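Local coordinates for pyoverdine biosynthesis protein PvcB (Pseudomonas aeruginosa, PDB 4YLM) that catalyses the iron- and 2-oxoglutarate-dependent oxidation of tyrosine isonitrile in the biosynthesis of paerucumarin, at residues P11-L17 with L29-R35; G37-L43 with L60-F66; A180-V184 with I194-C198. One frame throughout, in Å; residues are numbered along the deposited sequence.

Contact 1: P11-L17 with L29-R35; sequences PVRLSPL and LLLEPGR
An antiparallel two-stranded ladder pairs the N-terminal strand 12-16 with strand 29-33, at the edge of the mixed sheet of this TfdA-family dioxygenase; the strand axes approach to 4.6 Å with directions 158° apart. Two hydrogen-bonded pairs satisfy the facing peptides. Arg13 N donates to Glu32 O (2.8 Å) and Glu32 N to Arg13 O (2.9 Å); Ser15 N donates to Leu30 O (3.0 Å) and Leu30 N to Ser15 O (2.8 Å). Between them lies the non-hydrogen-bonded pair Leu14-Leu31, with Leu14 CD2 3.5 Å from Leu31 CG; Leu31 makes its backbone bonds to Leu59 and Arg61, and Leu14 O accepts from Asn4 ND2. Arg13, Ser15, Leu30 and Glu32 occupy the other face. The Arg13 side chain (m, t, m) sends both NE (3.3 Å) and NH2 (3.0 Å) to Pro33 O, while its NH1 makes a long, charge-only salt bridge to Glu32 OE2 (3.7 Å). A water links Ser15 OG (2.9 Å) to Glu32 OE2 (2.8 Å) and donates weakly to Arg13 O at 2.9 Å.

Contact 2: G37-L43 with L60-F66; sequences GMHVGEL and LRGFAAF
The apolar centre is Val40, whose CG1 lies 3.5 Å from Phe63 CB and 4.1 Å from Leu60 CD2, while its CG2 comes within 3.2 Å of Phe66 CZ. Leu43 (m, t) extends this cluster: its CD1 is 4.0 Å from Phe63 CE1 and 4.1 Å from Leu60 CD2. Phe63 (chi1 m) points toward the 37-43 segment, and at its ring edge Met38 makes a Met-aromatic contact, with SD 5.0 Å from the ring centroid and 75° off the normal. Farther out, His39 (chi1 t) turns its edge to the face of Phe66 in a T-shaped pair, centroids 5.4 Å apart and planes at 89°.

The backbones meet at one bridge, His39 with Ala64 (CA-CA 4.4 Å): Ala64 N donates to Met38 O (2.9 Å) and Val40 N to Ala64 O (3.2 Å). Residues 40-42 then form a 3-10 turn, in which Glu42 N donates to His39 O (3.1 Å). Two side chains close the start of this turn: Glu42 OE2 accepts from His39 N (2.8 Å) and His39 ND1 from Gly41 N (3.0 Å). At the polar edge a water donates to Met38 O (3.0 Å) and Gly62 O (2.9 Å).

The contact thus ties the loop leading into helix 45-55 to the loop leading from strand 57-60 to helix 69-79. Leu251 of strand 251-255 touches Val40, Leu60 and Phe66, Leu72 of helix 69-79 packs on Phe66, and Pro33 of strand 29-33 touches Met38 and Phe63.

Contact 3: A180-V184 with I194-C198; sequences AAPIV and ILRFC
Ala181, near the end of strand 178-182, is extended (phi/psi -146/139), with its CB 4.2 Å from Arg196 CB. Its carbonyl reaches the other segment through a water that donates to Ala181 O (2.8 Å) and Arg196 O (2.7 Å). At Pro182 the carbonyls draw near without bonding: Pro182 O and Arg196 O, two acceptors, are 3.5 Å apart. Ile183 then leaves the extended path (phi/psi -62/-46), a kink between strands 178-182 and 184-186. Its O accepts from Arg196 N (2.9 Å, 152°), the one direct hydrogen bond across the segments, and also meets Leu195 CA at 3.2 Å in a CA-H...O contact. These features mark the start of a small antiparallel hairpin, strands 184-186 and 193-195, following the kink. With chi1 and chi2 both m, Ile183 brings CD1 to 3.7 Å from Phe197 CD1, and Leu231 of helix 224-235 touches both side chains. Val184 pairs with Leu195 as an antiparallel non-hydrogen-bonded pair (CA-CA 4.7 Å), with Val184 CG2 4.0 Å from Leu195 CD2. The Arg196 side chain folds back (m, m, p), so that NE donates to Leu195 O at 2.7 Å, and its guanidinium forms a cation-pi contact with Trp113. The side chains of Arg196 and Phe197 lie about 8 Å from those of the probable iron ligands His261 and His112, respectively.

The contacts follow in series along the chain. Contacts 1 and 2 are neighbours, with centres 11 Å apart: a salt bridge from Arg35 NH2 to Glu42 OE1 (2.9 Å) and a probable hydrogen bond from Arg61 N to Leu31 O (3.0 Å) join them. The latter belongs to the parallel pairing of strands 29-33 and 57-60 in the mixed sheet; both contacts also touch the second subunit. Contact 3 is on the opposite side of the chain's centre, 32 Å from contact 1 and 35 Å from contact 2 between centres, and touches neither. No other chain of the assembly reaches its segments. The first two thus lie on a flank that meets the second subunit, whereas the third lies nearer the probable iron ligands.

Contact 1: P11-L17 with L29-R35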
loop_
_atom_site.group_PDB
_atom_site.type_symbol
_atom_site.label_atom_id
_atom_site.label_comp_id
_atom_site.label_asym_id
_atom_site.label_seq_id
_atom_site.Cartn_x
_atom_site.Cartn_y
_atom_site.Cartn_z
ATOM N N PRO A 11 -1.629 0.932 -12.996
ATOM C CA PRO A 11 -1.998 1.198 -14.405
ATOM C C PRO A 11 -3.129 2.221 -14.523
ATOM O O PRO A 11 -4.281 1.912 -14.884
ATOM C CB PRO A 11 -2.415 -0.185 -14.922
ATOM C CG PRO A 11 -3.028 -0.854 -13.687
ATOM C CD PRO A 11 -2.191 -0.339 -12.496
ATOM N N VAL A 12 -2.799 3.471 -14.205
ATOM C CA VAL A 12 -3.773 4.557 -14.196
ATOM C C VAL A 12 -3.078 5.861 -14.569
ATOM O O VAL A 12 -1.871 5.946 -14.505
ATOM C CB VAL A 12 -4.362 4.811 -12.784
ATOM C CG1 VAL A 12 -5.251 3.686 -12.352
ATOM C CG2 VAL A 12 -3.226 5.035 -11.782
ATOM N N ARG A 13 -3.847 6.877 -14.954
ATOM C CA ARG A 13 -3.275 8.204 -15.161
ATOM C C ARG A 13 -3.777 9.047 -14.013
ATOM O O ARG A 13 -4.984 9.126 -13.799
ATOM C CB ARG A 13 -3.762 8.824 -16.478
ATOM C CG ARG A 13 -3.065 8.310 -17.727
ATOM C CD ARG A 13 -3.850 8.700 -18.990
ATOM N NE ARG A 13 -5.101 7.943 -19.097
ATOM C CZ ARG A 13 -6.291 8.471 -19.375
ATOM N NH1 ARG A 13 -6.422 9.780 -19.588
ATOM N NH2 ARG A 13 -7.355 7.681 -19.443
ATOM N N LEU A 14 -2.863 9.684 -13.290
ATOM C CA LEU A 14 -3.229 10.522 -12.167
ATOM C C LEU A 14 -3.033 12.000 -12.485
ATOM O O LEU A 14 -2.089 12.387 -13.178
ATOM C CB LEU A 14 -2.371 10.181 -10.949
ATOM C CG LEU A 14 -2.409 8.756 -10.403
ATOM C CD1 LEU A 14 -1.638 8.671 -9.100
ATOM C CD2 LEU A 14 -3.819 8.290 -10.187
ATOM N N SER A 15 -3.909 12.840 -11.960
ATOM C CA SER A 15 -3.631 14.267 -12.025
ATOM C C SER A 15 -4.388 15.037 -10.955
ATOM O O SER A 15 -5.336 14.522 -10.355
ATOM C CB SER A 15 -3.906 14.810 -13.437
ATOM O OG SER A 15 -5.222 14.560 -13.834
ATOM N N PRO A 16 -3.951 16.273 -10.689
ATOM C CA PRO A 16 -4.628 17.098 -9.685
ATOM C C PRO A 16 -6.115 17.247 -10.019
ATOM O O PRO A 16 -6.470 17.329 -11.187
ATOM C CB PRO A 16 -3.936 18.463 -9.820
ATOM C CG PRO A 16 -2.629 18.183 -10.487
ATOM C CD PRO A 16 -2.840 16.979 -11.357
ATOM N N LEU A 17 -6.965 17.237 -8.998
ATOM C CA LEU A 17 -8.390 17.482 -9.177
ATOM C C LEU A 17 -8.605 18.973 -9.441
ATOM O O LEU A 17 -8.030 19.813 -8.748
ATOM C CB LEU A 17 -9.156 17.097 -7.906
ATOM C CG LEU A 17 -10.684 17.160 -8.018
ATOM C CD1 LEU A 17 -11.170 16.137 -9.028
ATOM C CD2 LEU A 17 -11.358 16.956 -6.656
ATOM N N LEU A 29 -7.862 14.222 -6.039
ATOM C CA LEU A 29 -7.045 13.573 -7.056
ATOM C C LEU A 29 -7.952 12.981 -8.120
ATOM O O LEU A 29 -8.997 12.423 -7.802
ATOM C CB LEU A 29 -6.185 12.478 -6.410
ATOM C CG LEU A 29 -5.170 11.747 -7.297
ATOM C CD1 LEU A 29 -4.023 12.703 -7.630
ATOM C CD2 LEU A 29 -4.631 10.505 -6.572
ATOM N N LEU A 30 -7.583 13.146 -9.387
ATOM C CA LEU A 30 -8.327 12.558 -10.485
ATOM C C LEU A 30 -7.587 11.314 -10.932
ATOM O O LEU A 30 -6.380 11.366 -11.173
ATOM C CB LEU A 30 -8.440 13.531 -11.669
ATOM C CG LEU A 30 -9.007 12.985 -12.990
ATOM C CD1 LEU A 30 -10.472 12.512 -12.844
ATOM C CD2 LEU A 30 -8.891 14.001 -14.147
ATOM N N LEU A 31 -8.310 10.204 -11.059
ATOM C CA LEU A 31 -7.723 8.964 -11.584
ATOM C C LEU A 31 -8.456 8.581 -12.849
ATOM O O LEU A 31 -9.682 8.628 -12.894
ATOM C CB LEU A 31 -7.870 7.821 -10.586
ATOM C CG LEU A 31 -7.143 7.934 -9.244
ATOM C CD1 LEU A 31 -7.971 8.763 -8.306
ATOM C CD2 LEU A 31 -6.924 6.534 -8.663
ATOM N N GLU A 32 -7.707 8.176 -13.868
ATOM C CA GLU A 32 -8.325 7.747 -15.109
ATOM C C GLU A 32 -7.680 6.453 -15.574
ATOM O O GLU A 32 -6.523 6.182 -15.257
ATOM C CB GLU A 32 -8.204 8.842 -16.176
ATOM C CG GLU A 32 -8.858 10.156 -15.764
ATOM C CD GLU A 32 -8.548 11.270 -16.754
ATOM O OE1 GLU A 32 -9.392 11.518 -17.637
ATOM O OE2 GLU A 32 -7.444 11.864 -16.676
ATOM N N PRO A 33 -8.434 5.645 -16.331
ATOM C CA PRO A 33 -8.001 4.289 -16.683
ATOM C C PRO A 33 -6.707 4.235 -17.493
ATOM O O PRO A 33 -6.485 5.058 -18.378
ATOM C CB PRO A 33 -9.192 3.736 -17.496
ATOM C CG PRO A 33 -9.998 4.957 -17.918
ATOM C CD PRO A 33 -9.787 5.958 -16.832
ATOM N N GLY A 34 -5.863 3.257 -17.191
ATOM C CA GLY A 34 -4.612 3.094 -17.906
ATOM C C GLY A 34 -4.697 2.088 -19.043
ATOM O O GLY A 34 -3.726 1.905 -19.777
ATOM N N ARG A 35 -5.850 1.434 -19.174
ATOM C CA ARG A 35 -6.084 0.459 -20.240
ATOM C C ARG A 35 -7.486 0.605 -20.785
ATOM O O ARG A 35 -8.412 0.926 -20.046
ATOM C CB ARG A 35 -5.926 -0.983 -19.734
ATOM C CG ARG A 35 -4.522 -1.360 -19.267
ATOM C CD ARG A 35 -4.444 -2.880 -18.958
ATOM N NE ARG A 35 -5.250 -3.265 -17.796
ATOM C CZ ARG A 35 -4.738 -3.555 -16.598
ATOM N NH1 ARG A 35 -3.427 -3.491 -16.403
ATOM N NH2 ARG A 35 -5.540 -3.892 -15.587
HETATM O O HOH W 1 -5.624 11.806 -14.606
HETATM O O HOH W 2 -5.323 12.512 -18.457
#

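Contact 2: G37-L43 with L60-F66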
loop_
_atom_site.group_PDB
_atom_site.type_symbol
_atom_site.label_atom_id
_atom_site.label_comp_id
_atom_site.label_asym_id
_atom_site.label_seq_id
_atom_site.Cartn_x
_atom_site.Cartn_y
_atom_site.Cartn_z
ATOM N N GLY A 37 -11.123 -0.093 -21.521
ATOM C CA GLY A 37 -12.141 -0.917 -20.885
ATOM C C GLY A 37 -11.931 -1.207 -19.401
ATOM O O GLY A 37 -12.697 -1.958 -18.794
ATOM N N MET A 38 -10.908 -0.608 -18.802
ATOM C CA MET A 38 -10.592 -0.898 -17.400
ATOM C C MET A 38 -11.761 -0.618 -16.459
ATOM O O MET A 38 -12.483 0.367 -16.606
ATOM C CB MET A 38 -9.341 -0.137 -16.965
ATOM C CG MET A 38 -8.968 -0.298 -15.491
ATOM S SD MET A 38 -7.390 0.531 -15.160
ATOM C CE MET A 38 -6.263 -0.506 -16.044
ATOM N N HIS A 39 -11.948 -1.506 -15.491
ATOM C CA HIS A 39 -13.055 -1.428 -14.538
ATOM C C HIS A 39 -12.470 -0.955 -13.202
ATOM O O HIS A 39 -11.306 -1.213 -12.931
ATOM C CB HIS A 39 -13.633 -2.841 -14.409
ATOM C CG HIS A 39 -14.874 -2.939 -13.580
ATOM N ND1 HIS A 39 -14.858 -2.878 -12.204
ATOM C CD2 HIS A 39 -16.162 -3.178 -13.933
ATOM C CE1 HIS A 39 -16.089 -3.034 -11.745
ATOM N NE2 HIS A 39 -16.898 -3.222 -12.773
ATOM N N VAL A 40 -13.246 -0.260 -12.371
ATOM C CA VAL A 40 -12.693 0.276 -11.136
ATOM C C VAL A 40 -12.101 -0.821 -10.244
ATOM O O VAL A 40 -11.163 -0.570 -9.489
ATOM C CB VAL A 40 -13.729 1.058 -10.297
ATOM C CG1 VAL A 40 -14.186 2.323 -11.030
ATOM C CG2 VAL A 40 -14.895 0.171 -9.958
ATOM N N GLY A 41 -12.658 -2.027 -10.331
ATOM C CA GLY A 41 -12.260 -3.119 -9.454
ATOM C C GLY A 41 -10.871 -3.666 -9.732
ATOM O O GLY A 41 -10.289 -4.368 -8.905
ATOM N N GLU A 42 -10.338 -3.353 -10.904
ATOM C CA GLU A 42 -8.984 -3.768 -11.255
ATOM C C GLU A 42 -7.906 -3.090 -10.390
ATOM O O GLU A 42 -6.813 -3.625 -10.235
ATOM C CB GLU A 42 -8.735 -3.560 -12.757
ATOM C CG GLU A 42 -9.690 -4.406 -13.616
ATOM C CD GLU A 42 -9.538 -4.191 -15.118
ATOM O OE1 GLU A 42 -8.431 -4.355 -15.655
ATOM O OE2 GLU A 42 -10.551 -3.882 -15.766
ATOM N N LEU A 43 -8.217 -1.935 -9.810
ATOM C CA LEU A 43 -7.265 -1.258 -8.921
ATOM C C LEU A 43 -7.379 -1.844 -7.512
ATOM O O LEU A 43 -8.455 -2.268 -7.107
ATOM C CB LEU A 43 -7.549 0.255 -8.893
ATOM C CG LEU A 43 -7.499 0.945 -10.265
ATOM C CD1 LEU A 43 -7.834 2.434 -10.133
ATOM C CD2 LEU A 43 -6.115 0.760 -10.878
ATOM N N LEU A 60 -12.606 8.815 -9.632
ATOM C CA LEU A 60 -12.257 7.849 -10.671
ATOM C C LEU A 60 -13.227 8.062 -11.822
ATOM O O LEU A 60 -14.439 7.848 -11.674
ATOM C CB LEU A 60 -12.364 6.411 -10.162
ATOM C CG LEU A 60 -11.298 5.974 -9.150
ATOM C CD1 LEU A 60 -11.543 6.591 -7.798
ATOM C CD2 LEU A 60 -11.297 4.444 -9.043
ATOM N N ARG A 61 -12.697 8.480 -12.966
ATOM C CA ARG A 61 -13.545 8.907 -14.078
ATOM C C ARG A 61 -13.162 8.210 -15.362
ATOM O O ARG A 61 -11.986 8.152 -15.726
ATOM C CB ARG A 61 -13.471 10.439 -14.247
ATOM C CG ARG A 61 -14.201 10.984 -15.484
ATOM C CD ARG A 61 -14.456 12.496 -15.357
ATOM N NE ARG A 61 -15.565 12.796 -14.458
ATOM C CZ ARG A 61 -16.033 14.020 -14.218
ATOM N NH1 ARG A 61 -15.468 15.081 -14.791
ATOM N NH2 ARG A 61 -17.059 14.184 -13.393
ATOM N N GLY A 62 -14.158 7.667 -16.048
ATOM C CA GLY A 62 -13.931 7.031 -17.329
ATOM C C GLY A 62 -13.703 5.530 -17.198
ATOM O O GLY A 62 -13.349 4.864 -18.172
ATOM N N PHE A 63 -13.895 4.990 -15.997
ATOM C CA PHE A 63 -13.756 3.535 -15.803
ATOM C C PHE A 63 -15.096 2.871 -16.111
ATOM O O PHE A 63 -16.142 3.496 -15.971
ATOM C CB PHE A 63 -13.371 3.196 -14.351
ATOM C CG PHE A 63 -11.971 3.608 -13.972
ATOM C CD1 PHE A 63 -10.935 2.683 -13.984
ATOM C CD2 PHE A 63 -11.698 4.911 -13.585
ATOM C CE1 PHE A 63 -9.639 3.056 -13.634
ATOM C CE2 PHE A 63 -10.408 5.299 -13.238
ATOM C CZ PHE A 63 -9.373 4.372 -13.261
ATOM N N ALA A 64 -15.076 1.607 -16.515
ATOM C CA ALA A 64 -16.311 0.830 -16.526
ATOM C C ALA A 64 -16.608 0.633 -15.051
ATOM O O ALA A 64 -15.691 0.418 -14.248
ATOM C CB ALA A 64 -16.097 -0.529 -17.208
ATOM N N ALA A 65 -17.870 0.704 -14.674
ATOM C CA ALA A 65 -18.217 0.534 -13.270
ATOM C C ALA A 65 -19.331 -0.516 -13.073
ATOM O O ALA A 65 -19.474 -1.445 -13.865
ATOM C CB ALA A 65 -18.578 1.898 -12.624
ATOM N N PHE A 66 -20.112 -0.360 -12.017
ATOM C CA PHE A 66 -20.945 -1.449 -11.534
ATOM C C PHE A 66 -22.295 -1.551 -12.244
ATOM O O PHE A 66 -22.998 -0.559 -12.420
ATOM C CB PHE A 66 -21.092 -1.330 -10.016
ATOM C CG PHE A 66 -19.771 -1.196 -9.312
ATOM C CD1 PHE A 66 -19.037 -2.323 -8.968
ATOM C CD2 PHE A 66 -19.237 0.056 -9.046
ATOM C CE1 PHE A 66 -17.801 -2.204 -8.337
ATOM C CE2 PHE A 66 -18.005 0.189 -8.420
ATOM C CZ PHE A 66 -17.282 -0.949 -8.061
HETATM O O HOH W 3 -12.614 2.133 -18.993
#

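Contact 3: A180-V184 with I194-C198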
loop_
_atom_site.group_PDB
_atom_site.type_symbol
_atom_site.label_atom_id
_atom_site.label_comp_id
_atom_site.label_asym_id
_atom_site.label_seq_id
_atom_site.Cartn_x
_atom_site.Cartn_y
_atom_site.Cartn_z
ATOM N N ALA A 180 -22.540 17.258 19.896
ATOM C CA ALA A 180 -21.711 18.424 20.187
ATOM C C ALA A 180 -20.240 18.161 19.882
ATOM O O ALA A 180 -19.695 17.134 20.278
ATOM C CB ALA A 180 -21.878 18.853 21.646
ATOM N N ALA A 181 -19.598 19.109 19.206
ATOM C CA ALA A 181 -18.198 18.973 18.823
ATOM C C ALA A 181 -17.476 20.315 18.850
ATOM O O ALA A 181 -18.021 21.332 18.409
ATOM C CB ALA A 181 -18.102 18.363 17.424
ATOM N N PRO A 182 -16.232 20.326 19.346
ATOM C CA PRO A 182 -15.446 21.550 19.178
ATOM C C PRO A 182 -15.354 21.860 17.688
ATOM O O PRO A 182 -15.335 20.928 16.872
ATOM C CB PRO A 182 -14.061 21.156 19.702
ATOM C CG PRO A 182 -14.281 19.925 20.534
ATOM C CD PRO A 182 -15.458 19.229 19.945
ATOM N N ILE A 183 -15.306 23.139 17.336
ATOM C CA ILE A 183 -15.115 23.541 15.953
ATOM C C ILE A 183 -13.752 23.042 15.441
ATOM O O ILE A 183 -13.647 22.497 14.344
ATOM C CB ILE A 183 -15.172 25.067 15.817
ATOM C CG1 ILE A 183 -16.588 25.579 16.107
ATOM C CG2 ILE A 183 -14.746 25.489 14.422
ATOM C CD1 ILE A 183 -17.575 25.202 15.022
ATOM N N VAL A 184 -12.711 23.236 16.242
ATOM C CA VAL A 184 -11.383 22.748 15.890
ATOM C C VAL A 184 -11.155 21.406 16.575
ATOM O O VAL A 184 -11.180 21.315 17.801
ATOM C CB VAL A 184 -10.281 23.771 16.282
ATOM C CG1 VAL A 184 -8.890 23.254 15.916
ATOM C CG2 VAL A 184 -10.551 25.123 15.612
ATOM N N ILE A 194 -8.270 19.243 12.222
ATOM C CA ILE A 194 -9.386 19.314 11.288
ATOM C C ILE A 194 -10.447 20.251 11.871
ATOM O O ILE A 194 -10.320 20.708 13.005
ATOM C CB ILE A 194 -10.045 17.934 11.097
ATOM C CG1 ILE A 194 -10.485 17.375 12.459
ATOM C CG2 ILE A 194 -9.088 16.944 10.348
ATOM C CD1 ILE A 194 -11.440 16.149 12.353
ATOM N N LEU A 195 -11.491 20.521 11.096
ATOM C CA LEU A 195 -12.669 21.200 11.619
ATOM C C LEU A 195 -13.841 20.224 11.636
ATOM O O LEU A 195 -13.986 19.393 10.730
ATOM C CB LEU A 195 -13.022 22.411 10.756
ATOM C CG LEU A 195 -11.953 23.492 10.554
ATOM C CD1 LEU A 195 -12.445 24.538 9.575
ATOM C CD2 LEU A 195 -11.582 24.146 11.891
ATOM N N ARG A 196 -14.668 20.315 12.673
ATOM C CA ARG A 196 -15.980 19.662 12.664
ATOM C C ARG A 196 -17.006 20.778 12.856
ATOM O O ARG A 196 -17.058 21.399 13.906
ATOM C CB ARG A 196 -16.098 18.623 13.785
ATOM C CG ARG A 196 -15.171 17.418 13.636
ATOM C CD ARG A 196 -15.555 16.509 12.453
ATOM N NE ARG A 196 -15.048 17.001 11.170
ATOM C CZ ARG A 196 -15.148 16.335 10.017
ATOM N NH1 ARG A 196 -15.744 15.147 9.976
ATOM N NH2 ARG A 196 -14.653 16.854 8.900
ATOM N N PHE A 197 -17.799 21.035 11.825
ATOM C CA PHE A 197 -18.714 22.158 11.815
ATOM C C PHE A 197 -19.939 21.725 11.037
ATOM O O PHE A 197 -19.813 21.180 9.946
ATOM C CB PHE A 197 -18.033 23.342 11.125
ATOM C CG PHE A 197 -18.926 24.549 10.898
ATOM C CD1 PHE A 197 -19.660 25.104 11.935
ATOM C CD2 PHE A 197 -18.966 25.164 9.655
ATOM C CE1 PHE A 197 -20.453 26.232 11.725
ATOM C CE2 PHE A 197 -19.742 26.295 9.438
ATOM C CZ PHE A 197 -20.489 26.828 10.475
ATOM N N CYS A 198 -21.121 21.922 11.617
ATOM C CA CYS A 198 -22.360 21.741 10.871
ATOM C C CYS A 198 -22.911 23.137 10.621
ATOM O O CYS A 198 -23.235 23.861 11.561
ATOM C CB CYS A 198 -23.361 20.874 11.644
ATOM S SG CYS A 198 -24.908 20.520 10.718
HETATM O O HOH W 4 -19.002 21.704 15.799
#